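PDB 6D25: alpha-L-arabinosidase from Xanthomonas axonopodis pv. citri, which probably cleaves alpha-L-arabinofuranosyl side groups from arabinoxylans as a family GH51 glycoside hydrolase, with tolerance of internally di-substituted xylose units. Local coordinates for residues 28-34 and 453-459; 136-140 and 167-171; 249-254 and 308-313. All coordinates share one frame; numbering follows the deposited sequence.

Contact 1: 28-34 and 453-459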
loop_
_atom_site.group_PDB
_atom_site.type_symbol
_atom_site.label_atom_id
_atom_site.label_comp_id
_atom_site.label_asym_id
_atom_site.label_seq_id
_atom_site.Cartn_x
_atom_site.Cartn_y
_atom_site.Cartn_z
ATOM N N GLU A 28 5.862 -31.120 52.333
ATOM C CA GLU A 28 4.775 -31.637 51.480
ATOM C C GLU A 28 3.476 -30.859 51.757
ATOM O O GLU A 28 3.134 -30.508 52.873
ATOM C CB GLU A 28 4.608 -33.142 51.749
ATOM C CG GLU A 28 3.354 -33.786 51.131
ATOM C CD GLU A 28 3.473 -35.262 50.788
ATOM O OE1 GLU A 28 2.666 -36.053 51.301
ATOM O OE2 GLU A 28 4.345 -35.613 49.968
ATOM N N VAL A 29 2.760 -30.629 50.656
ATOM C CA VAL A 29 1.548 -29.818 50.477
ATOM C C VAL A 29 0.319 -30.713 50.142
ATOM O O VAL A 29 0.475 -31.757 49.481
ATOM C CB VAL A 29 1.976 -28.813 49.374
ATOM C CG1 VAL A 29 0.975 -28.533 48.291
ATOM C CG2 VAL A 29 2.512 -27.538 49.993
ATOM N N LYS A 30 -0.896 -30.308 50.548
ATOM C CA LYS A 30 -2.112 -31.017 50.227
ATOM C C LYS A 30 -2.950 -30.243 49.213
ATOM O O LYS A 30 -3.223 -29.036 49.391
ATOM C CB LYS A 30 -2.942 -31.205 51.503
ATOM C CG LYS A 30 -2.325 -32.195 52.470
ATOM C CD LYS A 30 -2.599 -31.875 53.937
ATOM C CE LYS A 30 -1.937 -32.887 54.854
ATOM N NZ LYS A 30 -1.377 -32.271 56.087
ATOM N N VAL A 31 -3.404 -30.941 48.195
ATOM C CA VAL A 31 -4.270 -30.346 47.174
ATOM C C VAL A 31 -5.511 -31.243 47.058
ATOM O O VAL A 31 -5.381 -32.474 46.938
ATOM C CB VAL A 31 -3.525 -30.239 45.826
ATOM C CG1 VAL A 31 -4.384 -29.694 44.704
ATOM C CG2 VAL A 31 -2.288 -29.387 45.933
ATOM N N ASN A 32 -6.688 -30.630 47.035
ATOM C CA ASN A 32 -7.956 -31.327 46.858
ATOM C C ASN A 32 -8.563 -30.858 45.538
ATOM O O ASN A 32 -8.418 -29.709 45.172
ATOM C CB ASN A 32 -8.954 -31.051 47.989
ATOM C CG ASN A 32 -8.442 -31.572 49.320
ATOM O OD1 ASN A 32 -8.067 -32.739 49.413
ATOM N ND2 ASN A 32 -8.342 -30.714 50.331
ATOM N N GLY A 33 -9.262 -31.720 44.849
ATOM C CA GLY A 33 -9.870 -31.304 43.590
ATOM C C GLY A 33 -11.103 -32.129 43.249
ATOM O O GLY A 33 -11.394 -33.137 43.896
ATOM N N THR A 34 -11.787 -31.670 42.201
ATOM C CA THR A 34 -12.978 -32.320 41.701
ATOM C C THR A 34 -12.898 -32.402 40.175
ATOM O O THR A 34 -12.617 -31.387 39.519
ATOM C CB THR A 34 -14.237 -31.560 42.143
ATOM O OG1 THR A 34 -14.226 -31.515 43.567
ATOM C CG2 THR A 34 -15.518 -32.246 41.730
ATOM N N SER A 453 7.082 -31.934 47.497
ATOM C CA SER A 453 6.109 -32.837 46.910
ATOM C C SER A 453 4.687 -32.420 47.325
ATOM O O SER A 453 4.501 -31.586 48.216
ATOM C CB SER A 453 6.394 -34.246 47.290
ATOM O OG SER A 453 6.231 -34.388 48.680
ATOM N N ALA A 454 3.691 -32.955 46.645
ATOM C CA ALA A 454 2.301 -32.680 46.941
ATOM C C ALA A 454 1.520 -34.003 46.993
ATOM O O ALA A 454 1.872 -34.998 46.319
ATOM C CB ALA A 454 1.718 -31.745 45.914
ATOM N N THR A 455 0.492 -34.012 47.832
ATOM C CA THR A 455 -0.504 -35.063 47.818
ATOM C C THR A 455 -1.770 -34.499 47.173
ATOM O O THR A 455 -2.323 -33.530 47.714
ATOM C CB THR A 455 -0.838 -35.562 49.224
ATOM O OG1 THR A 455 0.407 -35.971 49.783
ATOM C CG2 THR A 455 -1.806 -36.730 49.224
ATOM N N VAL A 456 -2.189 -35.067 46.053
ATOM C CA VAL A 456 -3.343 -34.556 45.352
ATOM C C VAL A 456 -4.479 -35.579 45.472
ATOM O O VAL A 456 -4.312 -36.753 45.151
ATOM C CB VAL A 456 -3.016 -34.237 43.889
ATOM C CG1 VAL A 456 -4.191 -33.548 43.206
ATOM C CG2 VAL A 456 -1.786 -33.362 43.754
ATOM N N SER A 457 -5.636 -35.124 45.933
ATOM C CA SER A 457 -6.783 -35.981 46.128
ATOM C C SER A 457 -7.952 -35.454 45.281
ATOM O O SER A 457 -8.452 -34.368 45.526
ATOM C CB SER A 457 -7.117 -36.028 47.586
ATOM O OG SER A 457 -8.279 -36.798 47.794
ATOM N N VAL A 458 -8.288 -36.199 44.228
ATOM C CA VAL A 458 -9.291 -35.765 43.249
ATOM C C VAL A 458 -10.531 -36.656 43.381
ATOM O O VAL A 458 -10.481 -37.874 43.148
ATOM C CB VAL A 458 -8.746 -35.843 41.821
ATOM C CG1 VAL A 458 -9.779 -35.363 40.823
ATOM C CG2 VAL A 458 -7.433 -35.095 41.670
ATOM N N GLN A 459 -11.628 -36.001 43.725
ATOM C CA GLN A 459 -12.964 -36.594 43.730
ATOM C C GLN A 459 -13.463 -36.648 42.267
ATOM O O GLN A 459 -13.555 -35.616 41.614
ATOM C CB GLN A 459 -13.841 -35.713 44.617
ATOM C CG GLN A 459 -15.305 -36.109 44.656
ATOM C CD GLN A 459 -15.551 -37.277 45.580
ATOM O OE1 GLN A 459 -14.739 -37.599 46.458
ATOM N NE2 GLN A 459 -16.692 -37.906 45.367
HETATM O O HOH W 1 3.872 -36.791 47.439
#
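Strands 29-34 and 454-459 run in parallel, Val29 level with Ala454 and Thr34 with Gln459, their axes 4.5 Å apart and turned by 19°. Val29, Val31 and Gly33 use both N-H and C=O toward the partner, so each straddles the residue opposite; Val31 N, for instance, donates to Thr455 O at 2.8 Å while Val31 O receives Ser457 N at 2.8 Å. Where the strands begin, Glu28 reaches across with its CG anti to the backbone N (chi1 169°) and the chain stretched beyond. Its OE2 accepts a bond from Ser453 OG at 2.6 Å through the anti lone pair, and a water joins the same oxygen to Ala454 O. The other branch, Glu28 OE1, lies 2.7 Å from Thr455 OG1. On the face carrying Val29, Ala454, Val31 and Val456, the two valines stand side by side and point the same way, Val31 CB 4.1 Å from Val456 CG2; Val31 also touches Val429, and Val456 touches Leu445. Strands 407-421 and 504-509 flank the pair antiparallel, making this the parallel pair within an otherwise antiparallel set of strand pairings, as in the beta-sandwich domain of GH51 arabinofuranosidases.

Contact 2: 136-140 and 167-171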
loop_
_atom_site.group_PDB
_atom_site.type_symbol
_atom_site.label_atom_id
_atom_site.label_comp_id
_atom_site.label_asym_id
_atom_site.label_seq_id
_atom_site.Cartn_x
_atom_site.Cartn_y
_atom_site.Cartn_z
ATOM N N THR A 136 8.440 -23.532 -1.533
ATOM C CA THR A 136 7.036 -23.999 -1.494
ATOM C C THR A 136 6.934 -25.526 -1.655
ATOM O O THR A 136 6.243 -26.196 -0.878
ATOM C CB THR A 136 6.159 -23.292 -2.543
ATOM O OG1 THR A 136 6.001 -21.943 -2.153
ATOM C CG2 THR A 136 4.797 -23.934 -2.664
ATOM N N HIS A 137 7.557 -26.098 -2.667
ATOM C CA HIS A 137 7.378 -27.511 -2.904
ATOM C C HIS A 137 7.984 -28.321 -1.754
ATOM O O HIS A 137 7.408 -29.352 -1.347
ATOM C CB HIS A 137 8.003 -27.946 -4.233
ATOM C CG HIS A 137 7.213 -27.511 -5.412
ATOM N ND1 HIS A 137 6.645 -28.395 -6.281
ATOM C CD2 HIS A 137 6.917 -26.274 -5.865
ATOM C CE1 HIS A 137 6.041 -27.731 -7.232
ATOM N NE2 HIS A 137 6.155 -26.426 -7.007
ATOM N N GLU A 138 9.148 -27.880 -1.262
ATOM C CA GLU A 138 9.824 -28.674 -0.269
ATOM C C GLU A 138 9.015 -28.636 1.028
ATOM O O GLU A 138 8.856 -29.681 1.683
ATOM C CB GLU A 138 11.270 -28.175 -0.082
ATOM C CG GLU A 138 12.131 -28.384 -1.316
ATOM C CD GLU A 138 11.931 -27.416 -2.479
ATOM O OE1 GLU A 138 11.366 -26.306 -2.274
ATOM O OE2 GLU A 138 12.355 -27.774 -3.577
ATOM N N PHE A 139 8.496 -27.446 1.407
ATOM C CA PHE A 139 7.680 -27.382 2.613
ATOM C C PHE A 139 6.370 -28.175 2.427
ATOM O O PHE A 139 5.975 -28.989 3.319
ATOM C CB PHE A 139 7.369 -25.948 3.027
ATOM C CG PHE A 139 6.407 -25.880 4.171
ATOM C CD1 PHE A 139 6.795 -26.271 5.448
ATOM C CD2 PHE A 139 5.089 -25.522 3.974
ATOM C CE1 PHE A 139 5.900 -26.253 6.502
ATOM C CE2 PHE A 139 4.196 -25.498 5.042
ATOM C CZ PHE A 139 4.616 -25.869 6.297
ATOM N N MET A 140 5.672 -27.954 1.321
ATOM C CA MET A 140 4.356 -28.572 1.203
ATOM C C MET A 140 4.477 -30.098 1.119
ATOM O O MET A 140 3.650 -30.827 1.724
ATOM C CB MET A 140 3.583 -28.015 0.002
ATOM C CG MET A 140 3.205 -26.565 0.164
ATOM S SD MET A 140 2.215 -26.215 1.658
ATOM C CE MET A 140 0.687 -26.978 1.142
ATOM N N TRP A 167 0.223 -16.822 -5.038
ATOM C CA TRP A 167 0.779 -17.952 -4.293
ATOM C C TRP A 167 -0.313 -18.976 -3.979
ATOM O O TRP A 167 -0.096 -20.168 -4.145
ATOM C CB TRP A 167 1.426 -17.483 -2.989
ATOM C CG TRP A 167 2.370 -18.447 -2.362
ATOM C CD1 TRP A 167 2.907 -19.560 -2.930
ATOM C CD2 TRP A 167 2.952 -18.349 -1.057
ATOM N NE1 TRP A 167 3.796 -20.141 -2.070
ATOM C CE2 TRP A 167 3.855 -19.426 -0.923
ATOM C CE3 TRP A 167 2.817 -17.454 0.004
ATOM C CZ2 TRP A 167 4.600 -19.630 0.224
ATOM C CZ3 TRP A 167 3.576 -17.646 1.140
ATOM C CH2 TRP A 167 4.472 -18.703 1.229
ATOM N N ALA A 168 -1.457 -18.490 -3.506
ATOM C CA ALA A 168 -2.574 -19.350 -3.203
ATOM C C ALA A 168 -3.033 -20.108 -4.464
ATOM O O ALA A 168 -3.322 -21.312 -4.374
ATOM C CB ALA A 168 -3.725 -18.543 -2.652
ATOM N N GLU A 169 -3.092 -19.431 -5.604
ATOM C CA GLU A 169 -3.492 -20.089 -6.843
ATOM C C GLU A 169 -2.461 -21.166 -7.226
ATOM O O GLU A 169 -2.827 -22.309 -7.576
ATOM C CB GLU A 169 -3.666 -19.091 -8.001
ATOM C CG GLU A 169 -4.022 -19.732 -9.350
ATOM C CD GLU A 169 -4.148 -18.766 -10.518
ATOM O OE1 GLU A 169 -4.553 -17.600 -10.241
ATOM O OE2 GLU A 169 -3.799 -19.147 -11.741
ATOM N N TYR A 170 -1.177 -20.801 -7.172
ATOM C CA TYR A 170 -0.112 -21.729 -7.504
ATOM C C TYR A 170 -0.277 -23.032 -6.718
ATOM O O TYR A 170 -0.162 -24.126 -7.264
ATOM C CB TYR A 170 1.232 -21.099 -7.173
ATOM C CG TYR A 170 2.441 -21.939 -7.504
ATOM C CD1 TYR A 170 2.962 -22.815 -6.575
ATOM C CD2 TYR A 170 3.054 -21.851 -8.738
ATOM C CE1 TYR A 170 4.090 -23.573 -6.853
ATOM C CE2 TYR A 170 4.178 -22.596 -9.035
ATOM C CZ TYR A 170 4.716 -23.453 -8.088
ATOM O OH TYR A 170 5.838 -24.186 -8.386
ATOM N N MET A 171 -0.532 -22.898 -5.429
ATOM C CA MET A 171 -0.548 -24.064 -4.540
ATOM C C MET A 171 -1.857 -24.872 -4.662
ATOM O O MET A 171 -1.800 -26.084 -4.444
ATOM C CB MET A 171 -0.362 -23.651 -3.079
ATOM C CG MET A 171 1.100 -23.277 -2.768
ATOM S SD MET A 171 1.377 -22.983 -0.994
ATOM C CE MET A 171 0.566 -21.407 -0.766
#
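Thr136 and Trp167 meet at the edge of an indole, and the threonine is the side chain to follow. Its CB lies in the plane of the Trp167 ring system, 4.0 Å from NE1. From there the side chain forks. The hydroxyl branch, OG1, takes the indole N-H in a bond of 2.8 Å from Trp167 NE1, bent to 149° at the hydrogen and close to the ring plane; this bond satisfies the indole N-H, the polar group of a buried side chain. The methyl branch, CG2, stands anti to the backbone N and is thereby directed to another partner, resting 3.8 Å from Met171 CG and 3.9 Å from Met171 SD. The two branches thus divide the work, the hydroxyl taking the indole N-H and the methyl packing on a methionine.

A second polar link lies one residue farther along helix 136-146 and three residues, nearly a turn, farther along helix 161-172. His137 NE2 and Tyr170 OH are 2.6 Å apart in a hydrogen bond whose direction is open, and the rings meet rim to rim with their planes at 73°, neither over the other's face. Asn186 ND2 also bonds to Tyr170 OH, which helps fix the phenol end. Farther on, Met140 CG comes to 4.2 Å from Met171 SD, the two side chains crossing at about a right angle.

The short helical segments are inclined at 61° with axes 12.5 Å apart, so the larger side chains do most of the bridging. Helices 136-146 and 161-172 precede and follow strand 149-154 of the barrel: Met140 and Trp167 both touch Ile152 on that strand, Trp167 stacks on Trp107, and helix 178-185 borders the histidine-tyrosine pair through Arg183 and Glu182.

Contact 3: 249-254 and 308-313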
loop_
_atom_site.group_PDB
_atom_site.type_symbol
_atom_site.label_atom_id
_atom_site.label_comp_id
_atom_site.label_asym_id
_atom_site.label_seq_id
_atom_site.Cartn_x
_atom_site.Cartn_y
_atom_site.Cartn_z
ATOM N N THR A 249 -6.669 -5.772 19.632
ATOM C CA THR A 249 -7.783 -6.708 19.481
ATOM C C THR A 249 -9.105 -5.968 19.244
ATOM O O THR A 249 -9.877 -6.370 18.409
ATOM C CB THR A 249 -7.911 -7.579 20.742
ATOM O OG1 THR A 249 -6.655 -8.204 20.945
ATOM C CG2 THR A 249 -8.988 -8.634 20.616
ATOM N N GLU A 250 -9.362 -4.927 20.021
ATOM C CA GLU A 250 -10.574 -4.149 19.916
ATOM C C GLU A 250 -10.752 -3.646 18.465
ATOM O O GLU A 250 -11.840 -3.777 17.880
ATOM C CB GLU A 250 -10.521 -2.991 20.911
ATOM C CG GLU A 250 -11.626 -1.991 20.743
ATOM C CD GLU A 250 -12.946 -2.409 21.344
ATOM O OE1 GLU A 250 -12.948 -3.204 22.298
ATOM O OE2 GLU A 250 -13.983 -1.893 20.853
ATOM N N VAL A 251 -9.715 -3.021 17.899
ATOM C CA VAL A 251 -9.872 -2.424 16.581
ATOM C C VAL A 251 -9.938 -3.516 15.521
ATOM O O VAL A 251 -10.758 -3.407 14.610
ATOM C CB VAL A 251 -8.761 -1.396 16.292
ATOM C CG1 VAL A 251 -8.822 -0.902 14.859
ATOM C CG2 VAL A 251 -8.866 -0.241 17.274
ATOM N N MET A 252 -9.083 -4.524 15.577
ATOM C CA MET A 252 -9.114 -5.535 14.529
ATOM C C MET A 252 -10.501 -6.203 14.517
ATOM O O MET A 252 -11.046 -6.470 13.432
ATOM C CB MET A 252 -8.076 -6.645 14.711
ATOM C CG MET A 252 -6.691 -6.223 14.453
ATOM S SD MET A 252 -6.321 -5.705 12.715
ATOM C CE MET A 252 -7.142 -6.984 11.801
ATOM N N MET A 253 -11.056 -6.500 15.693
ATOM C CA MET A 253 -12.357 -7.173 15.728
ATOM C C MET A 253 -13.464 -6.203 15.289
ATOM O O MET A 253 -14.328 -6.579 14.484
ATOM C CB MET A 253 -12.641 -7.738 17.141
ATOM C CG MET A 253 -11.761 -8.886 17.514
ATOM S SD MET A 253 -11.838 -10.306 16.411
ATOM C CE MET A 253 -13.456 -10.931 16.865
ATOM N N ARG A 254 -13.447 -4.976 15.810
ATOM C CA ARG A 254 -14.457 -3.983 15.456
ATOM C C ARG A 254 -14.463 -3.785 13.925
ATOM O O ARG A 254 -15.510 -3.688 13.310
ATOM C CB ARG A 254 -14.186 -2.623 16.104
ATOM C CG ARG A 254 -15.192 -1.523 15.803
ATOM C CD ARG A 254 -14.716 -0.218 16.483
ATOM N NE ARG A 254 -13.603 0.405 15.747
ATOM C CZ ARG A 254 -12.589 1.082 16.286
ATOM N NH1 ARG A 254 -12.509 1.280 17.593
ATOM N NH2 ARG A 254 -11.667 1.613 15.494
ATOM N N ILE A 308 -12.921 -9.269 24.733
ATOM C CA ILE A 308 -13.053 -8.274 23.670
ATOM C C ILE A 308 -13.632 -8.919 22.401
ATOM O O ILE A 308 -14.507 -8.321 21.737
ATOM C CB ILE A 308 -11.695 -7.581 23.398
ATOM C CG1 ILE A 308 -11.236 -6.801 24.625
ATOM C CG2 ILE A 308 -11.804 -6.683 22.175
ATOM C CD1 ILE A 308 -9.814 -6.409 24.601
ATOM N N MET A 309 -13.138 -10.092 22.038
ATOM C CA MET A 309 -13.650 -10.796 20.864
ATOM C C MET A 309 -15.143 -11.109 21.038
ATOM O O MET A 309 -15.883 -11.015 20.065
ATOM C CB MET A 309 -12.873 -12.085 20.585
ATOM C CG MET A 309 -11.444 -11.812 20.222
ATOM S SD MET A 309 -10.427 -13.266 20.035
ATOM C CE MET A 309 -10.867 -13.793 18.363
ATOM N N ASP A 310 -15.596 -11.389 22.267
ATOM C CA ASP A 310 -16.991 -11.708 22.514
ATOM C C ASP A 310 -17.897 -10.517 22.185
ATOM O O ASP A 310 -19.031 -10.717 21.803
ATOM C CB ASP A 310 -17.233 -12.110 23.963
ATOM C CG ASP A 310 -16.679 -13.472 24.378
ATOM O OD1 ASP A 310 -16.319 -14.299 23.482
ATOM O OD2 ASP A 310 -16.549 -13.695 25.618
ATOM N N LYS A 311 -17.408 -9.282 22.347
ATOM C CA LYS A 311 -18.237 -8.099 22.099
ATOM C C LYS A 311 -18.600 -8.023 20.621
ATOM O O LYS A 311 -19.676 -7.586 20.326
ATOM C CB LYS A 311 -17.498 -6.793 22.412
ATOM C CG LYS A 311 -17.054 -6.631 23.842
ATOM C CD LYS A 311 -16.146 -5.419 24.030
ATOM C CE LYS A 311 -16.439 -4.228 23.136
ATOM N NZ LYS A 311 -15.624 -3.067 23.574
ATOM N N TYR A 312 -17.697 -8.405 19.727
ATOM C CA TYR A 312 -17.926 -8.259 18.290
ATOM C C TYR A 312 -18.329 -9.589 17.652
ATOM O O TYR A 312 -18.949 -9.575 16.604
ATOM C CB TYR A 312 -16.670 -7.692 17.613
ATOM C CG TYR A 312 -16.387 -6.287 18.091
ATOM C CD1 TYR A 312 -17.200 -5.241 17.687
ATOM C CD2 TYR A 312 -15.399 -6.038 19.029
ATOM C CE1 TYR A 312 -17.012 -3.958 18.166
ATOM C CE2 TYR A 312 -15.195 -4.756 19.502
ATOM C CZ TYR A 312 -15.989 -3.714 19.056
ATOM O OH TYR A 312 -15.792 -2.448 19.536
ATOM N N ASP A 313 -17.988 -10.694 18.306
ATOM C CA ASP A 313 -18.175 -12.031 17.758
ATOM C C ASP A 313 -18.682 -12.954 18.885
ATOM O O ASP A 313 -17.983 -13.869 19.308
ATOM C CB ASP A 313 -16.872 -12.525 17.155
ATOM C CG ASP A 313 -16.891 -13.978 16.715
ATOM O OD1 ASP A 313 -17.920 -14.397 16.163
ATOM O OD2 ASP A 313 -15.889 -14.659 16.957
#
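The ring of Tyr312 lies with one face against the backbone of Arg254, whose CA sits 3.6 Å above the plane over the ring centre. Arg254 CB adds a CH-pi contact 4.0 Å from the Tyr312 centroid, 26° off the normal, and Met253 C lies over the same face. At the edge, near the ring plane, stands the carboxylate of Glu250, turned 72° against the ring. Tyr312 OH donates to Glu250 OE2, but the modelled separation of 2.3 Å is too short to be taken literally. On the other oxygen, Lys311 NZ forms a salt bridge to Glu250 OE1 at 3.0 Å, on the syn lone pair of that oxygen, with a weak second bond to OE2. The Glu250 chain bends at chi2, which brings its carboxylate to both partners; the ammonium of Lys311 would probably stabilise its negative charge.

Helices 246-256 and 285-312 are neighbours on the outside of a (beta/alpha)8 barrel, running nearly parallel with segment axes 9.2 Å apart at 21°, one preceding and one following strand 262-269. Toward that strand the contact turns apolar. Met253, bent at chi2 and chi3, brings CE to 3.9 Å from Met309 CB and 3.8 Å from Asp313 CB, while Thr249 CG2 meets Ile308 CG2 at 3.8 Å. Thr249, Met253 and Met309 all touch Leu263. The Asp313 carboxylate turns to other partners, pairing with Arg365 and accepting hydrogen bonds from the backbone N-H groups of Lys317 and Val318.

How the contacts relate
Two domains share these three contacts. Contacts 2 and 3 both belong to the (beta/alpha)8 barrel, pairing helices on its outside around strands 149-154 and 262-269 of the same parallel sheet; their centres lie about 32 Å apart, and contact 2 is complete before contact 3 begins. Contact 1 belongs to the beta sandwich, with centre-to-centre distances of about 51 Å to contact 2 and 39 Å to contact 3. Along the chain it encloses both others: strand 29-36, near the start of the modelled chain, pairs with strand 454-461 from the C-terminal region, so the polypeptide begins in the sandwich, builds the barrel, and returns, linking the domains covalently at both ends of the barrel sequence.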